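Local coordinates for protein Myo-inositol phosphohydrolase (Mitsuokella multacida, PDB 4WU3) that probably removes phosphate groups from phytate and related myo-inositol phosphates, and binds inositol-(1,3,4,5)-tetrakisphosphate, at residues D269-Q274 with V280-I285; G73-G78 with Q274-I279; T249-V254 with Y301-H306; D87-S92 with L259-D264; F64-D69 with K108-P113. The protein carries 2 engineered substitutions. All blocks are in the same frame, centred on the assembly; numbering follows the deposited sequence.

How the contacts relate
All five contacts lie on the same side of the chain's centre, in its N-terminal half. Helix 267-276 supplies one partner to contacts 1 and 2, which share Gln274 and have centres about 8 Å apart; helix 247-261 serves contacts 3 and 4, about 14 Å apart. Contact 1 falls in the chain between the two helices paired in contact 3, and the centres of contacts 1 and 3 are about 9 Å apart. Contacts 4 and 5 involve the neighbouring antiparallel strands 91-94 and 65-66. Among the contacts, 1 and 3 come near bound inositol-(1,3,4,5)-tetrakisphosphate: it is about 8 Å from the Val280 side chain and about 11 Å from that of Ile251.

Contact 1: residues D269-Q274 with V280-I285; sequences DIIQRQ and VDLSEI
The carboxylate of Asp281 is approached on both faces. From one comes the side-chain amide of Gln272, whose NE2 donates to Asp281 OD2 over 3.0 Å; the donor stands 45° out of the carboxylate plane, and the amide and carboxylate planes are turned 69° apart. On the same side the methyl CG2 of Ile271 presses close to Asp281 OD1, at 3.1 Å. The opposite face belongs to Ser283, which grips OD1 twice: Ser283 OG lies 2.7 Å from Asp281 OD1, and Ser283 N donates to that oxygen at 3.0 Å. The backbone bond makes an Asx turn, built into a type I beta turn from Asp281 to Glu284 in the loop after helix 267-276. Replacing Asp281 by an alanine removes the carboxylate, which would probably leave the Gln272 amide without this acceptor and the Ser283 hydroxyl freer to turn. Further along, Ile271 CD1 rests on Leu282 CB at 4.1 Å, the two side chains crossing at about a right angle. Water bridges the backbones: one molecule donates to Ile271 O and Val280 O while accepting from Leu282 N, and another joins Gln274 O to Val280 N; a third accepts from the side-chain NE2 of Gln272. Beyond the loop, Leu282 packs on Arg300 and Ser283 on Tyr301 of helix 291-313, while Ile285 reaches Tyr297, a residue of an inositol-(1,3,4,5)-tetrakisphosphate pocket.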
# COMPACT_ATOMS: atom_id res chain seq x y z
N ASP A 269 16.90 16.93 8.66
CA ASP A 269 16.61 18.23 9.22
C ASP A 269 15.37 18.80 8.54
O ASP A 269 14.49 19.38 9.19
CB ASP A 269 17.81 19.16 9.07
CG ASP A 269 18.85 18.97 10.19
OD1 ASP A 269 18.58 18.19 11.15
OD2 ASP A 269 19.93 19.60 10.12
N ILE A 270 15.27 18.61 7.24
CA ILE A 270 14.12 19.10 6.51
C ILE A 270 12.84 18.44 7.03
O ILE A 270 11.87 19.12 7.37
CB ILE A 270 14.31 18.90 5.00
CG1 ILE A 270 15.44 19.82 4.50
CG2 ILE A 270 13.02 19.20 4.26
CD1 ILE A 270 15.68 19.75 3.00
N ILE A 271 12.84 17.12 7.12
CA ILE A 271 11.68 16.37 7.62
C ILE A 271 11.27 16.87 9.01
O ILE A 271 10.09 17.14 9.25
CB ILE A 271 11.99 14.85 7.70
CG1 ILE A 271 12.14 14.26 6.30
CG2 ILE A 271 10.90 14.11 8.47
CD1 ILE A 271 10.86 14.31 5.50
N GLN A 272 12.24 17.00 9.91
CA GLN A 272 11.97 17.49 11.25
C GLN A 272 11.45 18.92 11.25
O GLN A 272 10.46 19.21 11.92
CB GLN A 272 13.21 17.42 12.13
CG GLN A 272 13.49 16.04 12.69
CD GLN A 272 12.26 15.47 13.37
OE1 GLN A 272 11.77 16.02 14.34
NE2 GLN A 272 11.76 14.36 12.84
N ARG A 273 12.09 19.82 10.50
CA ARG A 273 11.65 21.21 10.60
C ARG A 273 10.25 21.42 10.01
O ARG A 273 9.48 22.23 10.52
CB ARG A 273 12.68 22.20 10.07
CG ARG A 273 12.93 22.21 8.58
CD ARG A 273 14.29 22.83 8.34
NE ARG A 273 14.48 23.26 6.97
CZ ARG A 273 15.45 24.08 6.57
NH1 ARG A 273 16.33 24.55 7.45
NH2 ARG A 273 15.54 24.42 5.30
N GLN A 274 9.90 20.66 8.97
CA GLN A 274 8.55 20.76 8.42
C GLN A 274 7.50 20.20 9.38
O GLN A 274 6.33 20.57 9.30
CB GLN A 274 8.45 20.09 7.05
CG GLN A 274 9.25 20.82 5.96
CD GLN A 274 8.74 22.23 5.66
OE1 GLN A 274 7.54 22.50 5.70
NE2 GLN A 274 9.67 23.13 5.34
N VAL A 280 2.75 17.37 10.56
CA VAL A 280 3.15 16.01 10.21
C VAL A 280 4.65 15.80 10.07
O VAL A 280 5.37 16.61 9.45
CB VAL A 280 2.46 15.53 8.90
CG1 VAL A 280 2.94 14.14 8.52
CG2 VAL A 280 0.96 15.53 9.08
N ASP A 281 5.10 14.70 10.66
CA ASP A 281 6.45 14.16 10.49
C ASP A 281 6.39 12.94 9.54
O ASP A 281 5.96 11.85 9.92
CB ASP A 281 7.01 13.74 11.86
CG ASP A 281 8.44 13.24 11.78
OD1 ASP A 281 8.96 12.99 10.66
OD2 ASP A 281 9.04 13.08 12.87
N LEU A 282 6.82 13.15 8.31
CA LEU A 282 6.73 12.11 7.29
C LEU A 282 7.54 10.86 7.61
O LEU A 282 7.30 9.82 7.03
CB LEU A 282 7.17 12.67 5.93
CG LEU A 282 6.26 13.76 5.40
CD1 LEU A 282 6.79 14.28 4.08
CD2 LEU A 282 4.86 13.21 5.24
N SER A 283 8.49 10.95 8.55
CA SER A 283 9.28 9.78 8.93
C SER A 283 8.60 8.94 10.03
O SER A 283 9.09 7.87 10.40
CB SER A 283 10.67 10.20 9.39
OG SER A 283 10.62 10.83 10.66
N GLU A 284 7.49 9.43 10.56
CA GLU A 284 6.81 8.72 11.62
C GLU A 284 5.85 7.69 11.05
O GLU A 284 4.90 8.02 10.34
CB GLU A 284 6.06 9.70 12.52
CG GLU A 284 5.57 9.09 13.82
CD GLU A 284 5.00 10.12 14.77
OE1 GLU A 284 5.46 11.28 14.76
OE2 GLU A 284 4.08 9.76 15.55
N ILE A 285 6.13 6.43 11.36
CA ILE A 285 5.22 5.34 11.07
C ILE A 285 4.64 4.86 12.41
O ILE A 285 5.23 4.01 13.09
CB ILE A 285 5.94 4.17 10.37
CG1 ILE A 285 6.93 4.71 9.33
CG2 ILE A 285 4.94 3.23 9.74
CD1 ILE A 285 6.28 5.44 8.18
O HOH W 1 7.84 16.07 7.97
O HOH W 2 13.42 12.92 10.48
O HOH W 3 3.86 19.39 8.56

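Contact 2: residues G73-G78 with Q274-I279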
# COMPACT_ATOMS: atom_id res chain seq x y z
N GLY A 73 7.13 22.92 19.58
CA GLY A 73 7.34 21.55 20.06
C GLY A 73 8.82 21.21 20.10
O GLY A 73 9.67 22.11 20.02
N VAL A 74 9.13 19.91 20.22
CA VAL A 74 10.52 19.44 20.31
C VAL A 74 10.75 18.27 19.38
O VAL A 74 9.79 17.62 18.96
CB VAL A 74 10.86 18.93 21.73
CG1 VAL A 74 10.89 20.08 22.73
CG2 VAL A 74 9.87 17.85 22.16
N THR A 75 12.01 17.98 19.07
CA THR A 75 12.37 16.73 18.40
C THR A 75 12.61 15.63 19.42
O THR A 75 12.74 15.89 20.62
CB THR A 75 13.66 16.86 17.55
OG1 THR A 75 14.77 17.13 18.41
CG2 THR A 75 13.52 17.96 16.50
N LYS A 76 12.71 14.40 18.94
CA LYS A 76 12.91 13.27 19.84
C LYS A 76 14.25 13.32 20.54
O LYS A 76 14.39 12.81 21.66
CB LYS A 76 12.75 11.94 19.07
CG LYS A 76 13.82 11.70 18.03
CD LYS A 76 13.62 10.36 17.34
CE LYS A 76 14.88 9.95 16.60
NZ LYS A 76 14.67 8.66 15.88
N THR A 77 15.24 13.95 19.91
CA THR A 77 16.58 14.05 20.50
C THR A 77 16.70 15.26 21.41
O THR A 77 17.66 15.37 22.17
CB THR A 77 17.67 14.21 19.41
OG1 THR A 77 17.42 15.40 18.65
CG2 THR A 77 17.70 13.00 18.49
N GLY A 78 15.75 16.18 21.31
CA GLY A 78 15.87 17.48 21.98
C GLY A 78 16.75 18.48 21.22
O GLY A 78 16.95 19.60 21.66
N GLN A 274 9.90 20.66 8.97
CA GLN A 274 8.55 20.76 8.42
C GLN A 274 7.50 20.20 9.38
O GLN A 274 6.33 20.57 9.30
CB GLN A 274 8.45 20.09 7.05
CG GLN A 274 9.25 20.82 5.96
CD GLN A 274 8.74 22.23 5.66
OE1 GLN A 274 7.54 22.50 5.70
NE2 GLN A 274 9.67 23.13 5.34
N LYS A 275 7.91 19.34 10.31
CA LYS A 275 7.02 18.93 11.40
C LYS A 275 6.92 20.04 12.43
O LYS A 275 5.83 20.37 12.89
CB LYS A 275 7.49 17.64 12.08
CG LYS A 275 6.88 17.43 13.46
CD LYS A 275 5.42 17.04 13.35
CE LYS A 275 4.63 17.33 14.63
NZ LYS A 275 4.23 18.77 14.75
N LEU A 276 8.06 20.64 12.77
CA LEU A 276 8.08 21.65 13.82
C LEU A 276 7.23 22.90 13.50
O LEU A 276 6.66 23.49 14.41
CB LEU A 276 9.51 22.05 14.14
CG LEU A 276 10.30 20.94 14.84
CD1 LEU A 276 11.79 21.19 14.79
CD2 LEU A 276 9.83 20.78 16.28
N ILE A 277 7.14 23.28 12.23
CA ILE A 277 6.30 24.43 11.84
C ILE A 277 4.92 23.98 11.36
O ILE A 277 4.05 24.80 11.08
CB ILE A 277 6.96 25.26 10.73
CG1 ILE A 277 7.02 24.46 9.43
CG2 ILE A 277 8.35 25.71 11.17
CD1 ILE A 277 7.44 25.26 8.23
N GLY A 278 4.73 22.67 11.28
CA GLY A 278 3.49 22.12 10.77
C GLY A 278 2.83 21.13 11.71
O GLY A 278 2.71 21.38 12.91
N ILE A 279 2.42 20.01 11.16
CA ILE A 279 1.56 19.07 11.87
C ILE A 279 2.00 17.62 11.64
O ILE A 279 1.68 16.73 12.43
CB ILE A 279 0.09 19.30 11.45
CG1 ILE A 279 -0.86 18.34 12.15
CG2 ILE A 279 -0.07 19.19 9.94
CD1 ILE A 279 -1.00 18.63 13.63
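Leu276 carries this contact, its two methyls dividing the work between Thr75 and Gly73. CD1 meets the methyl CG2 of Thr75 at 4.0 Å, the two side chains running at a slant to each other. CD2 lies against the backbone instead, 4.0 Å from Gly73 O and 4.1 Å from Val74 N. With CG anti to the carbonyl carbon (chi1 -69°), the leucine sends its branched end out from helix 267-276 to the loop, so that one side chain spans three consecutive loop residues. Thr75 splits its branches by chemistry. The methyl turns to the leucine, while OG1 hydrogen-bonds to Ile79 O within its own loop; Gly78 N donates to Thr75 O at 3.1 Å, closing a tight bend there. Gly73 adopts a positive phi of 92°, at which a beta carbon would collide with the carbonyl oxygen of the residue before it. The loop is also joined to the helix by backbone hydrogen bonding between Val72 and Leu276, and Tyr71, Met80 and Pro81 also touch the leucine. Away from the helix, Lys76 makes a cation-pi contact with Tyr340 of the second subunit, and Val74 packs on Met478 of that subunit. The arrangement is the packing of one leucine against the backbone and a methyl of a long connection, the one between strands 65-66 and 91-94, on a helix beside the sheet of a PTP-like phosphatase domain.

Contact 3: residues T249-V254 with Y301-H306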
# COMPACT_ATOMS: atom_id res chain seq x y z
N THR A 249 -0.06 17.94 1.74
CA THR A 249 0.49 19.28 1.92
C THR A 249 1.92 19.22 2.46
O THR A 249 2.80 19.93 1.98
CB THR A 249 -0.41 20.15 2.83
OG1 THR A 249 -1.61 20.50 2.13
CG2 THR A 249 0.29 21.44 3.22
N THR A 250 2.16 18.34 3.42
CA THR A 250 3.49 18.25 4.02
C THR A 250 4.51 17.63 3.08
O THR A 250 5.67 18.02 3.06
CB THR A 250 3.45 17.48 5.34
OG1 THR A 250 2.60 18.19 6.25
CG2 THR A 250 4.84 17.35 5.95
N ILE A 251 4.07 16.66 2.28
CA ILE A 251 4.93 16.13 1.24
C ILE A 251 5.44 17.26 0.38
O ILE A 251 6.63 17.31 0.07
CB ILE A 251 4.19 15.13 0.32
CG1 ILE A 251 3.97 13.80 1.03
CG2 ILE A 251 5.00 14.92 -0.95
CD1 ILE A 251 2.97 12.91 0.32
N PHE A 252 4.56 18.17 -0.02
CA PHE A 252 4.98 19.22 -0.94
C PHE A 252 5.72 20.38 -0.30
O PHE A 252 6.51 21.05 -0.96
CB PHE A 252 3.82 19.72 -1.79
CG PHE A 252 3.57 18.87 -2.98
CD1 PHE A 252 2.99 17.63 -2.83
CD2 PHE A 252 3.96 19.28 -4.24
CE1 PHE A 252 2.79 16.82 -3.92
CE2 PHE A 252 3.77 18.47 -5.34
CZ PHE A 252 3.19 17.24 -5.18
N MET A 253 5.48 20.60 0.99
CA MET A 253 6.27 21.57 1.76
C MET A 253 7.70 21.06 1.91
O MET A 253 8.66 21.84 1.84
CB MET A 253 5.64 21.79 3.14
CG MET A 253 4.48 22.77 3.12
SD MET A 253 5.00 24.44 2.68
CE MET A 253 5.59 25.03 4.27
N VAL A 254 7.82 19.75 2.13
CA VAL A 254 9.12 19.07 2.17
C VAL A 254 9.82 19.11 0.80
O VAL A 254 11.01 19.39 0.74
CB VAL A 254 8.97 17.61 2.64
CG1 VAL A 254 10.22 16.80 2.33
CG2 VAL A 254 8.69 17.58 4.13
N TYR A 301 7.07 8.26 2.73
CA TYR A 301 8.34 8.62 3.34
C TYR A 301 9.49 8.32 2.39
O TYR A 301 10.39 9.12 2.20
CB TYR A 301 8.56 7.88 4.65
CG TYR A 301 9.86 8.22 5.36
CD1 TYR A 301 10.31 9.54 5.45
CD2 TYR A 301 10.61 7.24 5.98
CE1 TYR A 301 11.48 9.85 6.10
CE2 TYR A 301 11.79 7.54 6.65
CZ TYR A 301 12.22 8.85 6.70
OH TYR A 301 13.38 9.15 7.37
N GLN A 302 9.44 7.14 1.79
CA GLN A 302 10.45 6.75 0.84
C GLN A 302 10.45 7.69 -0.35
O GLN A 302 11.50 7.97 -0.92
CB GLN A 302 10.21 5.31 0.40
CG GLN A 302 10.50 4.30 1.49
CD GLN A 302 10.25 2.87 1.07
OE1 GLN A 302 9.42 2.58 0.22
NE2 GLN A 302 10.97 1.96 1.70
N PHE A 303 9.28 8.19 -0.74
CA PHE A 303 9.24 9.09 -1.87
C PHE A 303 10.04 10.34 -1.60
O PHE A 303 10.76 10.80 -2.48
CB PHE A 303 7.83 9.51 -2.27
CG PHE A 303 7.82 10.73 -3.13
CD1 PHE A 303 8.40 10.70 -4.39
CD2 PHE A 303 7.28 11.92 -2.68
CE1 PHE A 303 8.42 11.84 -5.19
CE2 PHE A 303 7.30 13.05 -3.47
CZ PHE A 303 7.87 13.01 -4.72
N VAL A 304 9.90 10.94 -0.42
CA VAL A 304 10.62 12.19 -0.17
C VAL A 304 12.12 11.95 -0.06
O VAL A 304 12.90 12.83 -0.36
CB VAL A 304 10.08 13.00 1.04
CG1 VAL A 304 8.82 13.73 0.64
CG2 VAL A 304 9.84 12.12 2.25
N GLN A 305 12.52 10.75 0.36
CA GLN A 305 13.94 10.37 0.35
C GLN A 305 14.44 10.36 -1.09
O GLN A 305 15.52 10.87 -1.39
CB GLN A 305 14.15 8.99 0.98
CG GLN A 305 13.79 8.91 2.46
CD GLN A 305 13.95 7.52 3.03
OE1 GLN A 305 12.98 6.80 3.24
NE2 GLN A 305 15.20 7.13 3.28
N HIS A 306 13.67 9.78 -1.99
CA HIS A 306 14.10 9.68 -3.38
C HIS A 306 14.13 11.05 -4.05
O HIS A 306 15.03 11.34 -4.83
CB HIS A 306 13.20 8.74 -4.18
CG HIS A 306 13.19 7.34 -3.66
ND1 HIS A 306 14.33 6.66 -3.31
CD2 HIS A 306 12.16 6.49 -3.44
CE1 HIS A 306 14.01 5.45 -2.89
NE2 HIS A 306 12.70 5.32 -2.95
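Val254 and Val304 form the tightest point between these two helical segments, CG1 of Val254 standing 3.8 Å from CG1 of Val304 with the side chains at about a right angle. One turn earlier on helix 247-261, Ile251 takes the other half of the interface: its CG2, anti to the backbone N, comes in the plane of the Phe303 ring and touches its edge, 3.9 Å from CE2. The phenyl group is thus met by a methyl at its rim. Val304 CG1 also lies near Ile251, 4.2 Å from Ile251 O and 4.3 Å from Ile251 CG2, and so takes part with both residues of the opposing helix. Beyond this strip there is little contact: the axes of the short segments run nearly parallel, with a signed crossing angle of -15°, and approach to 10.6 Å, and only four side chains bury appreciable surface. Gln302, Gln305 and His306 project from the far, partly exposed side of helix 291-313, where Gln302 packs on Asn331 and His306 on Lys329 of the second subunit. On the other helix, Thr249 and Thr250 face elsewhere, their hydroxyls hydrogen-bonded to Ser242 OG and Met246 O in the loop that joins strand 237-241 to this helix, the position of the phosphate-binding signature loop in PTP-like phosphatases. No hydrogen bond crosses the interface; what joins the helices here is contact among methyls, one ring edge and the Ile251 carbonyl oxygen, so the side chains that meet here bring no charged or polar group that needs a partner.

Contact 4: residues D87-S92 with L259-D264. With GOL (glycerol), chain I.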
# COMPACT_ATOMS: atom_id res chain seq x y z
N ASP A 87 13.74 31.09 5.86
CA ASP A 87 13.08 32.39 5.86
C ASP A 87 12.94 33.01 4.46
O ASP A 87 12.20 34.00 4.29
CB ASP A 87 13.82 33.33 6.81
CG ASP A 87 13.64 32.95 8.28
OD1 ASP A 87 12.94 31.95 8.56
OD2 ASP A 87 14.20 33.64 9.15
N THR A 88 13.62 32.43 3.47
CA THR A 88 13.60 32.97 2.11
C THR A 88 12.93 32.04 1.10
O THR A 88 13.13 32.16 -0.11
CB THR A 88 15.03 33.24 1.62
OG1 THR A 88 15.78 32.02 1.68
CG2 THR A 88 15.70 34.30 2.47
N MET A 89 12.12 31.12 1.59
CA MET A 89 11.49 30.12 0.73
C MET A 89 10.24 30.65 0.05
O MET A 89 9.82 30.12 -0.98
CB MET A 89 11.16 28.88 1.54
CG MET A 89 12.39 28.15 2.05
SD MET A 89 12.05 26.46 2.54
CE MET A 89 10.92 26.74 3.90
N ASN A 90 9.65 31.69 0.63
CA ASN A 90 8.47 32.33 0.07
C ASN A 90 7.36 31.33 -0.14
O ASN A 90 6.83 31.17 -1.24
CB ASN A 90 8.82 33.04 -1.24
CG ASN A 90 9.66 34.28 -1.01
OD1 ASN A 90 9.69 34.82 0.09
ND2 ASN A 90 10.32 34.75 -2.06
N VAL A 91 6.99 30.69 0.95
CA VAL A 91 6.10 29.57 0.89
C VAL A 91 5.15 29.58 2.08
O VAL A 91 5.54 29.99 3.19
CB VAL A 91 6.92 28.27 0.86
CG1 VAL A 91 7.42 27.92 2.25
CG2 VAL A 91 6.09 27.15 0.29
N SER A 92 3.91 29.16 1.86
CA SER A 92 2.99 28.87 2.97
C SER A 92 2.17 27.64 2.62
O SER A 92 2.27 27.12 1.52
CB SER A 92 2.08 30.07 3.30
OG SER A 92 1.34 30.49 2.17
N LEU A 259 13.95 21.58 -2.75
CA LEU A 259 14.30 22.33 -3.96
C LEU A 259 15.09 23.61 -3.66
O LEU A 259 15.93 24.03 -4.45
CB LEU A 259 13.04 22.69 -4.74
CG LEU A 259 12.41 21.56 -5.56
CD1 LEU A 259 10.99 21.91 -5.97
CD2 LEU A 259 13.28 21.26 -6.78
N LYS A 260 14.83 24.22 -2.51
CA LYS A 260 15.54 25.42 -2.11
C LYS A 260 16.83 25.13 -1.35
O LYS A 260 17.77 25.90 -1.41
CB LYS A 260 14.65 26.30 -1.23
CG LYS A 260 13.38 26.79 -1.88
CD LYS A 260 13.68 27.78 -2.98
CE LYS A 260 12.38 28.35 -3.52
NZ LYS A 260 12.60 29.44 -4.50
N ASN A 261 16.89 24.02 -0.63
CA ASN A 261 17.91 23.88 0.39
C ASN A 261 18.64 22.55 0.45
O ASN A 261 19.48 22.35 1.32
CB ASN A 261 17.28 24.14 1.76
CG ASN A 261 16.71 25.54 1.88
OD1 ASN A 261 17.38 26.52 1.59
ND2 ASN A 261 15.45 25.63 2.31
N ALA A 262 18.33 21.62 -0.45
CA ALA A 262 18.92 20.30 -0.33
C ALA A 262 20.44 20.39 -0.26
O ALA A 262 21.07 19.57 0.41
CB ALA A 262 18.50 19.40 -1.49
N LYS A 263 21.03 21.38 -0.93
CA LYS A 263 22.48 21.51 -1.02
C LYS A 263 23.14 21.77 0.32
O LYS A 263 24.28 21.37 0.54
CB LYS A 263 22.87 22.67 -1.95
CG LYS A 263 22.70 22.40 -3.43
CD LYS A 263 22.97 23.66 -4.24
CE LYS A 263 22.55 23.47 -5.70
NZ LYS A 263 22.94 24.62 -6.56
N ASP A 264 22.43 22.47 1.19
CA ASP A 264 23.01 22.98 2.42
C ASP A 264 22.43 22.31 3.65
O ASP A 264 23.00 22.44 4.73
CB ASP A 264 22.77 24.48 2.50
CG ASP A 264 23.34 25.21 1.31
OD1 ASP A 264 24.48 24.90 0.91
OD2 ASP A 264 22.64 26.09 0.77
C1 GOL I . 9.30 30.20 -4.47
O1 GOL I . 7.99 30.36 -3.91
C2 GOL I . 9.23 29.85 -5.96
O2 GOL I . 10.09 28.75 -6.20
C3 GOL I . 9.68 31.00 -6.85
O3 GOL I . 10.85 30.64 -7.59
O HOH W 4 13.10 31.96 -3.16
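The thioether of Met89 touches the amide of Asn261, SD lying 3.5 Å from ND2, with the two side chains crossing at about a right angle. Lys260 comes alongside the backbone of the same methionine, its CE 4.0 Å from Met89 O. Higher up the two side chains, Met89 CG is 4.3 Å from Lys260 CG. A bend at chi2 (-68°) carries the lysine chain past the Met89 carbonyl to a small polar site, where NZ donates to glycerol O2 at 3.1 Å and to a water, 2.9 Å away, that in turn donates to Thr88 O. The glycerol, probably from the crystallisation liquor, also lies near Asn90 O, its O1 at 3.0 Å. In the second shell, Asp257 fixes the amide by accepting from Asn261 ND2 and also holds Arg273 and Gln274, while His256 NE2 hydrogen-bonds to Met89 O. Thus one turn of helix 247-261 positions both sides of the contact. The loop leads directly into strand 91-94, which lies between antiparallel strand 65-66 and parallel strand 237-241 in the mixed sheet; helix 247-261 packs against it through Met253 on Val91, with helices 219-230 and 291-313 covering Leu259.

Contact 5: residues F64-D69 with K108-P113; sequences FRMGSD and KVPVKP
Lys108 lays its aliphatic chain by the Phe64 ring, CD being 3.9 Å from CE2 of the phenylalanine. The lysine's CG, anti to its backbone nitrogen (chi1 176°), starts the chain out toward that ring; the same CG lies 4.3 Å from Met66 SD. Its charged end stays well apart from the nearby carboxylate, with Lys108 NZ 6.8 Å from Asp69 OD1, so any attraction is probably slight. Val109, where the chain leaves helix 99-108, adds buried surface and packs on Trp237. The contact lies over the five-stranded mixed sheet of the PTP-like domain, where short strand 65-66 is an outermost member, bonded to strand 91-94 through Arg65 with Ala93 and Gly67 with Val91. Pro110 follows, at the centre of an inverse gamma turn, and presents CD to Met66 CE at 4.2 Å. From that methionine, at the end of strand 65-66, the chain enters a type I beta turn from Met66 to Asp69: Asp69 N donates to Met66 O, and Met66 N returns a nearly straight bond to Asp69 OD2 (3.0 Å, 165°), reached from above the carboxylate plane. Val111, beyond the proline, touches Trp237 of strand 237-241, as Pro110 and Met66 do.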
# COMPACT_ATOMS: atom_id res chain seq x y z
N PHE A 64 -2.60 26.34 8.97
CA PHE A 64 -1.85 27.33 8.22
C PHE A 64 -0.44 27.48 8.79
O PHE A 64 -0.26 27.56 10.00
CB PHE A 64 -2.54 28.69 8.24
CG PHE A 64 -1.75 29.74 7.52
CD1 PHE A 64 -1.91 29.93 6.15
CD2 PHE A 64 -0.82 30.50 8.19
CE1 PHE A 64 -1.17 30.87 5.48
CE2 PHE A 64 -0.07 31.45 7.51
CZ PHE A 64 -0.24 31.63 6.16
N ARG A 65 0.56 27.51 7.92
CA ARG A 65 1.90 27.90 8.36
C ARG A 65 2.67 28.51 7.21
O ARG A 65 2.39 28.24 6.05
CB ARG A 65 2.68 26.72 8.93
CG ARG A 65 3.09 25.65 7.92
CD ARG A 65 1.96 24.65 7.69
NE ARG A 65 2.45 23.36 7.21
CZ ARG A 65 1.67 22.33 6.93
NH1 ARG A 65 0.36 22.43 7.06
NH2 ARG A 65 2.18 21.20 6.50
N MET A 66 3.61 29.37 7.56
CA MET A 66 4.54 29.91 6.60
C MET A 66 5.89 29.25 6.84
O MET A 66 6.18 28.81 7.94
CB MET A 66 4.63 31.42 6.74
CG MET A 66 3.45 32.12 6.10
SD MET A 66 3.35 33.84 6.54
CE MET A 66 4.92 34.48 5.99
N GLY A 67 6.70 29.18 5.79
CA GLY A 67 8.00 28.54 5.89
C GLY A 67 8.92 29.22 6.87
O GLY A 67 9.84 28.59 7.40
N SER A 68 8.66 30.50 7.13
CA SER A 68 9.47 31.29 8.05
C SER A 68 8.99 31.20 9.50
O SER A 68 9.56 31.83 10.38
CB SER A 68 9.52 32.76 7.60
OG SER A 68 8.22 33.33 7.54
N ASP A 69 7.93 30.44 9.75
CA ASP A 69 7.39 30.33 11.10
C ASP A 69 8.41 29.73 12.07
O ASP A 69 9.31 28.97 11.68
CB ASP A 69 6.10 29.50 11.11
CG ASP A 69 4.92 30.26 10.54
OD1 ASP A 69 5.12 31.43 10.13
OD2 ASP A 69 3.80 29.71 10.50
N LYS A 108 -2.28 38.16 4.75
CA LYS A 108 -1.16 37.84 5.61
C LYS A 108 0.17 37.72 4.88
O LYS A 108 1.20 38.13 5.40
CB LYS A 108 -1.42 36.55 6.39
CG LYS A 108 -0.24 36.12 7.24
CD LYS A 108 -0.68 35.23 8.39
CE LYS A 108 0.40 35.14 9.46
NZ LYS A 108 0.42 36.38 10.28
N VAL A 109 0.16 37.14 3.68
CA VAL A 109 1.44 36.90 2.99
C VAL A 109 1.98 38.21 2.40
O VAL A 109 1.23 39.05 1.92
CB VAL A 109 1.35 35.79 1.92
CG1 VAL A 109 1.02 34.45 2.58
CG2 VAL A 109 0.32 36.13 0.85
N PRO A 110 3.30 38.38 2.46
CA PRO A 110 3.89 39.65 2.07
C PRO A 110 4.12 39.77 0.56
O PRO A 110 5.20 40.17 0.14
CB PRO A 110 5.21 39.67 2.84
CG PRO A 110 5.58 38.23 2.95
CD PRO A 110 4.30 37.46 3.04
N VAL A 111 3.12 39.42 -0.23
CA VAL A 111 3.15 39.68 -1.67
C VAL A 111 1.78 40.17 -2.10
O VAL A 111 0.82 40.08 -1.35
CB VAL A 111 3.54 38.43 -2.51
CG1 VAL A 111 4.95 37.99 -2.17
CG2 VAL A 111 2.56 37.30 -2.28
N LYS A 112 1.72 40.70 -3.32
CA LYS A 112 0.45 41.03 -3.94
C LYS A 112 -0.15 39.77 -4.52
O LYS A 112 0.55 38.80 -4.76
CB LYS A 112 0.66 42.05 -5.05
CG LYS A 112 1.33 43.33 -4.58
CD LYS A 112 1.33 44.39 -5.67
CE LYS A 112 2.37 44.11 -6.75
NZ LYS A 112 3.76 44.05 -6.23
N PRO A 113 -1.48 39.77 -4.73
CA PRO A 113 -2.12 38.62 -5.34
C PRO A 113 -1.44 38.16 -6.64
O PRO A 113 -1.35 36.96 -6.89
CB PRO A 113 -3.53 39.13 -5.62
CG PRO A 113 -3.78 40.13 -4.55
CD PRO A 113 -2.45 40.75 -4.24